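Local coordinates for hydrazine synthase alpha subunit (PDB 5C2V) that catalyses, within the hydrazine synthase complex, the condensation of hydroxylamine with ammonia to yield hydrazine, at the heme c site. Residues are numbered along the deposited sequence; one frame, centred on the assembly and turned at random.

The heme c site. Residues 250, 271, 275-276, 431-433, 448, 529, 531, 540-544, 554-556, 558-560, 564. With HEC (heme c), chain B; ZN (zinc ion), chain C.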
loop_
_atom_site.group_PDB
_atom_site.type_symbol
_atom_site.label_atom_id
_atom_site.label_comp_id
_atom_site.label_asym_id
_atom_site.label_seq_id
_atom_site.Cartn_x
_atom_site.Cartn_y
_atom_site.Cartn_z
ATOM N N ARG A 250 8.507 -6.978 7.481
ATOM C CA ARG A 250 7.457 -7.446 6.576
ATOM C C ARG A 250 6.182 -6.612 6.663
ATOM O O ARG A 250 5.924 -5.953 7.674
ATOM C CB ARG A 250 7.117 -8.911 6.863
ATOM C CG ARG A 250 6.257 -9.113 8.106
ATOM C CD ARG A 250 5.832 -10.563 8.258
ATOM N NE ARG A 250 5.125 -11.046 7.076
ATOM C CZ ARG A 250 3.804 -11.011 6.929
ATOM N NH1 ARG A 250 3.039 -10.515 7.893
ATOM N NH2 ARG A 250 3.246 -11.473 5.819
ATOM N N PRO A 271 -2.239 -20.745 6.849
ATOM C CA PRO A 271 -3.006 -19.500 6.732
ATOM C C PRO A 271 -4.397 -19.707 6.140
ATOM O O PRO A 271 -4.568 -20.529 5.241
ATOM C CB PRO A 271 -2.145 -18.653 5.792
ATOM C CG PRO A 271 -1.426 -19.654 4.958
ATOM C CD PRO A 271 -1.128 -20.799 5.883
ATOM N N ASN A 275 -3.024 -12.671 5.692
ATOM C CA ASN A 275 -1.575 -12.481 5.803
ATOM C C ASN A 275 -0.852 -12.165 4.490
ATOM O O ASN A 275 0.301 -11.733 4.503
ATOM C CB ASN A 275 -0.931 -13.722 6.426
ATOM C CG ASN A 275 0.504 -13.478 6.865
ATOM O OD1 ASN A 275 0.818 -12.442 7.451
ATOM N ND2 ASN A 275 1.383 -14.425 6.565
ATOM N N CYS A 276 -1.529 -12.355 3.364
ATOM C CA CYS A 276 -0.856 -12.298 2.066
ATOM C C CYS A 276 -1.167 -11.026 1.283
ATOM O O CYS A 276 -2.254 -10.461 1.400
ATOM C CB CYS A 276 -1.225 -13.527 1.230
ATOM S SG CYS A 276 -0.709 -15.113 1.956
ATOM N N TRP A 431 11.932 -31.073 8.043
ATOM C CA TRP A 431 11.064 -30.473 7.032
ATOM C C TRP A 431 11.645 -30.608 5.630
ATOM O O TRP A 431 12.863 -30.711 5.448
ATOM C CB TRP A 431 10.772 -29.000 7.351
ATOM C CG TRP A 431 11.952 -28.073 7.324
ATOM C CD1 TRP A 431 12.683 -27.649 8.395
ATOM C CD2 TRP A 431 12.515 -27.427 6.174
ATOM N NE1 TRP A 431 13.673 -26.791 7.984
ATOM C CE2 TRP A 431 13.593 -26.638 6.624
ATOM C CE3 TRP A 431 12.218 -27.445 4.807
ATOM C CZ2 TRP A 431 14.375 -25.876 5.759
ATOM C CZ3 TRP A 431 12.996 -26.687 3.948
ATOM C CH2 TRP A 431 14.061 -25.913 4.428
ATOM N N ILE A 432 10.752 -30.622 4.643
ATOM C CA ILE A 432 11.131 -30.828 3.252
ATOM C C ILE A 432 10.329 -29.946 2.288
ATOM O O ILE A 432 9.095 -29.852 2.363
ATOM C CB ILE A 432 10.973 -32.319 2.854
ATOM C CG1 ILE A 432 11.256 -32.520 1.364
ATOM C CG2 ILE A 432 9.587 -32.836 3.217
ATOM C CD1 ILE A 432 11.184 -33.964 0.919
ATOM N N CYS A 433 11.056 -29.286 1.392
ATOM C CA CYS A 433 10.461 -28.503 0.320
ATOM C C CYS A 433 10.795 -29.158 -1.012
ATOM O O CYS A 433 11.959 -29.430 -1.299
ATOM C CB CYS A 433 10.964 -27.059 0.350
ATOM S SG CYS A 433 10.250 -25.996 -0.929
ATOM N N HIS A 448 10.734 -10.421 0.988
ATOM C CA HIS A 448 9.917 -11.617 0.805
ATOM C C HIS A 448 9.775 -11.964 -0.675
ATOM O O HIS A 448 9.154 -12.965 -1.030
ATOM C CB HIS A 448 8.537 -11.435 1.440
ATOM C CG HIS A 448 7.707 -10.370 0.795
ATOM N ND1 HIS A 448 7.679 -9.068 1.249
ATOM C CD2 HIS A 448 6.870 -10.414 -0.269
ATOM C CE1 HIS A 448 6.863 -8.359 0.493
ATOM N NE2 HIS A 448 6.359 -9.151 -0.436
ATOM N N MET A 529 13.436 -19.672 7.055
ATOM C CA MET A 529 14.493 -20.053 6.126
ATOM C C MET A 529 14.731 -19.022 5.027
ATOM O O MET A 529 13.911 -18.133 4.797
ATOM C CB MET A 529 14.161 -21.403 5.492
ATOM C CG MET A 529 12.838 -21.415 4.743
ATOM S SD MET A 529 11.866 -22.891 5.084
ATOM C CE MET A 529 11.533 -22.670 6.829
ATOM N N ILE A 531 16.455 -19.052 0.882
ATOM C CA ILE A 531 17.089 -19.784 -0.210
ATOM C C ILE A 531 18.340 -19.042 -0.679
ATOM O O ILE A 531 18.354 -17.814 -0.749
ATOM C CB ILE A 531 16.122 -20.005 -1.394
ATOM C CG1 ILE A 531 15.551 -18.677 -1.894
ATOM C CG2 ILE A 531 14.995 -20.941 -0.987
ATOM C CD1 ILE A 531 14.605 -18.829 -3.068
ATOM N N GLN A 540 15.588 -15.008 -1.540
ATOM C CA GLN A 540 14.240 -14.786 -1.043
ATOM C C GLN A 540 14.141 -15.221 0.414
ATOM O O GLN A 540 14.725 -16.230 0.812
ATOM C CB GLN A 540 13.229 -15.539 -1.907
ATOM C CG GLN A 540 11.778 -15.221 -1.615
ATOM C CD GLN A 540 10.839 -15.913 -2.581
ATOM O OE1 GLN A 540 11.279 -16.564 -3.529
ATOM N NE2 GLN A 540 9.540 -15.777 -2.349
ATOM N N THR A 541 13.402 -14.456 1.210
ATOM C CA THR A 541 13.263 -14.745 2.630
ATOM C C THR A 541 11.826 -15.112 2.976
ATOM O O THR A 541 10.884 -14.464 2.520
ATOM C CB THR A 541 13.699 -13.543 3.494
ATOM O OG1 THR A 541 15.024 -13.142 3.128
ATOM C CG2 THR A 541 13.671 -13.899 4.974
ATOM N N ALA A 542 11.657 -16.154 3.782
ATOM C CA ALA A 542 10.338 -16.482 4.293
ATOM C C ALA A 542 10.168 -15.773 5.622
ATOM O O ALA A 542 10.796 -16.140 6.613
ATOM C CB ALA A 542 10.175 -17.985 4.458
ATOM N N LEU A 543 9.308 -14.761 5.650
ATOM C CA LEU A 543 9.143 -13.975 6.861
ATOM C C LEU A 543 7.879 -14.412 7.577
ATOM O O LEU A 543 6.762 -14.081 7.175
ATOM C CB LEU A 543 9.100 -12.481 6.533
ATOM C CG LEU A 543 10.410 -11.881 6.012
ATOM C CD1 LEU A 543 10.184 -10.475 5.485
ATOM C CD2 LEU A 543 11.482 -11.878 7.094
ATOM N N THR A 544 8.099 -15.140 8.667
ATOM C CA THR A 544 7.061 -15.800 9.443
ATOM C C THR A 544 7.782 -16.622 10.494
ATOM O O THR A 544 9.003 -16.769 10.428
ATOM C CB THR A 544 6.171 -16.716 8.585
ATOM O OG1 THR A 544 5.101 -17.236 9.384
ATOM C CG2 THR A 544 6.988 -17.868 8.026
ATOM N N ARG A 554 7.512 -31.724 8.236
ATOM C CA ARG A 554 6.621 -30.764 7.582
ATOM C C ARG A 554 6.957 -30.621 6.099
ATOM O O ARG A 554 8.099 -30.343 5.742
ATOM C CB ARG A 554 6.692 -29.398 8.268
ATOM C CG ARG A 554 5.758 -28.350 7.672
ATOM C CD ARG A 554 4.299 -28.759 7.815
ATOM N NE ARG A 554 3.399 -27.886 7.064
ATOM C CZ ARG A 554 2.734 -26.861 7.587
ATOM N NH1 ARG A 554 2.864 -26.567 8.872
ATOM N NH2 ARG A 554 1.936 -26.128 6.823
ATOM N N ILE A 555 5.958 -30.802 5.240
ATOM C CA ILE A 555 6.177 -30.755 3.797
ATOM C C ILE A 555 5.621 -29.482 3.167
ATOM O O ILE A 555 4.644 -28.910 3.655
ATOM C CB ILE A 555 5.543 -31.973 3.085
ATOM C CG1 ILE A 555 4.015 -31.876 3.099
ATOM C CG2 ILE A 555 6.007 -33.270 3.725
ATOM C CD1 ILE A 555 3.328 -32.928 2.256
ATOM N N CYS A 556 6.266 -29.023 2.098
ATOM C CA CYS A 556 5.699 -27.949 1.283
ATOM C C CYS A 556 6.128 -28.086 -0.176
ATOM O O CYS A 556 7.259 -28.475 -0.460
ATOM C CB CYS A 556 6.105 -26.582 1.832
ATOM S SG CYS A 556 7.884 -26.329 1.960
ATOM N N GLY A 558 6.536 -25.714 -2.474
ATOM C CA GLY A 558 7.345 -24.644 -3.015
ATOM C C GLY A 558 7.618 -23.535 -2.028
ATOM O O GLY A 558 7.334 -23.661 -0.837
ATOM N N CYS A 559 8.171 -22.437 -2.529
ATOM C CA CYS A 559 8.478 -21.304 -1.678
ATOM C C CYS A 559 7.347 -20.296 -1.829
ATOM O O CYS A 559 7.288 -19.558 -2.807
ATOM C CB CYS A 559 9.830 -20.707 -2.086
ATOM S SG CYS A 559 10.403 -19.261 -1.183
ATOM N N HIS A 560 6.479 -20.253 -0.822
ATOM C CA HIS A 560 5.214 -19.520 -0.890
ATOM C C HIS A 560 4.485 -19.747 -2.224
ATOM O O HIS A 560 4.062 -18.794 -2.873
ATOM C CB HIS A 560 5.440 -18.023 -0.661
ATOM C CG HIS A 560 4.198 -17.281 -0.273
ATOM N ND1 HIS A 560 3.379 -16.667 -1.196
ATOM C CD2 HIS A 560 3.631 -17.064 0.937
ATOM C CE1 HIS A 560 2.364 -16.098 -0.571
ATOM N NE2 HIS A 560 2.491 -16.323 0.724
ATOM N N TYR A 564 0.339 -24.409 0.855
ATOM C CA TYR A 564 -0.274 -24.213 2.164
ATOM C C TYR A 564 -1.279 -23.056 2.205
ATOM O O TYR A 564 -1.803 -22.744 3.274
ATOM C CB TYR A 564 0.790 -24.026 3.259
ATOM C CG TYR A 564 1.994 -23.169 2.922
ATOM C CD1 TYR A 564 1.985 -21.797 3.151
ATOM C CD2 TYR A 564 3.161 -23.741 2.432
ATOM C CE1 TYR A 564 3.096 -21.015 2.866
ATOM C CE2 TYR A 564 4.276 -22.969 2.145
ATOM C CZ TYR A 564 4.239 -21.606 2.365
ATOM O OH TYR A 564 5.350 -20.836 2.084
HETATM FE FE HEC B . 6.703 -20.282 3.521
HETATM C CHA HEC B . 5.157 -17.380 4.606
HETATM C CHB HEC B . 4.852 -22.080 5.788
HETATM C CHC HEC B . 8.638 -23.083 2.918
HETATM C CHD HEC B . 8.651 -18.480 1.381
HETATM N NA HEC B . 5.316 -19.808 4.970
HETATM C C1A HEC B . 4.744 -18.565 5.168
HETATM C C2A HEC B . 3.622 -18.721 6.067
HETATM C C3A HEC B . 3.536 -20.015 6.399
HETATM C C4A HEC B . 4.601 -20.726 5.717
HETATM C CMA HEC B . 2.494 -20.655 7.340
HETATM C CAA HEC B . 2.708 -17.573 6.553
HETATM C CBA HEC B . 1.358 -17.637 5.844
HETATM C CGA HEC B . 1.492 -17.234 4.399
HETATM O O1A HEC B . 0.972 -17.969 3.521
HETATM O O2A HEC B . 2.120 -16.182 4.119
HETATM N NB HEC B . 6.823 -22.210 4.321
HETATM C C1B HEC B . 5.787 -22.771 5.046
HETATM C C2B HEC B . 5.856 -24.209 4.877
HETATM C C3B HEC B . 6.898 -24.491 4.094
HETATM C C4B HEC B . 7.530 -23.239 3.722
HETATM C CMB HEC B . 4.899 -25.243 5.504
HETATM C CAB HEC B . 7.331 -25.911 3.659
HETATM C CBB HEC B . 8.692 -26.255 4.302
HETATM N NC HEC B . 8.309 -20.725 2.319
HETATM C C1C HEC B . 9.022 -21.909 2.308
HETATM C C2C HEC B . 10.179 -21.725 1.455
HETATM C C3C HEC B . 10.242 -20.432 1.128
HETATM C C4C HEC B . 9.029 -19.788 1.602
HETATM C CMC HEC B . 11.323 -22.748 1.275
HETATM C CAC HEC B . 11.352 -19.781 0.273
HETATM C CBC HEC B . 12.124 -18.746 1.120
HETATM N ND HEC B . 6.914 -18.230 3.106
HETATM C C1D HEC B . 7.709 -17.754 2.069
HETATM C C2D HEC B . 7.389 -16.365 1.825
HETATM C C3D HEC B . 6.290 -16.022 2.837
HETATM C C4D HEC B . 6.067 -17.239 3.585
HETATM C CMD HEC B . 8.020 -15.435 0.766
HETATM C CAD HEC B . 5.565 -14.672 3.034
HETATM C CBD HEC B . 6.519 -13.634 3.614
HETATM C CGD HEC B . 5.759 -12.356 3.856
HETATM O O1D HEC B . 6.370 -11.376 4.355
HETATM O O2D HEC B . 4.539 -12.317 3.547
HETATM ZN ZN ZN C . 1.602 -15.269 2.233
HETATM O O HOH W 1 2.374 -13.323 2.242
#
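This is the pentacoordinated c-type heme of the middle domain, probably where hydroxylamine and ammonia are joined. Cys556 SG and Cys559 SG form thioethers with HEC CAB and HEC CAC in a CXXCH motif, but the motif histidine, His560, binds zinc and leaves the iron to Tyr564. The phenolic OH of Tyr564 lies 2.0 Å from HEC FE, completing a near square pyramid with the four pyrrole nitrogens. Its CG sits between the backbone N and carbonyl carbon (chi1 41°), and one ring face is turned towards the meso carbon HEC CHB, so the phenol leans across one face of the porphyrin, with CE1 by pyrrole A and CE2 by pyrrole B. His560 shares this side; CG anti to the backbone N (chi1 -161°) sends its imidazole along pyrrole D towards the propionates, where NE2 meets ZN at 2.0 Å. Cys276 SG joins ZN at 2.3 Å, and propionate oxygen HEC O2A at 2.2 Å; both lie in the imidazole plane at its edge. Water 1 completes a near-tetrahedral zinc site and bridges it to the second propionate, 2.7 Å from HEC O2D. Arg250 holds that carboxylate side-on, NE to HEC O1D at 3.0 Å and NH2 to HEC O2D in a nearly straight salt-bridged hydrogen bond (166° at H). NH2 also donates a hydrogen bond to the Asn275 backbone O, lying in the guanidinium plane, which should limit rotation of the guanidinium. On the face opposite Tyr564, Ala542 CB packs 3.4 Å from HEC C1D, and Met529 SD lies against the HEC methyl CMC. With OG1 anti to its backbone N, Thr544 has CG2 in the crowded position between the backbone N and the carbonyl carbon, and this methyl rests 3.9 Å from the centroid of pyrrole A in a CH-pi contact.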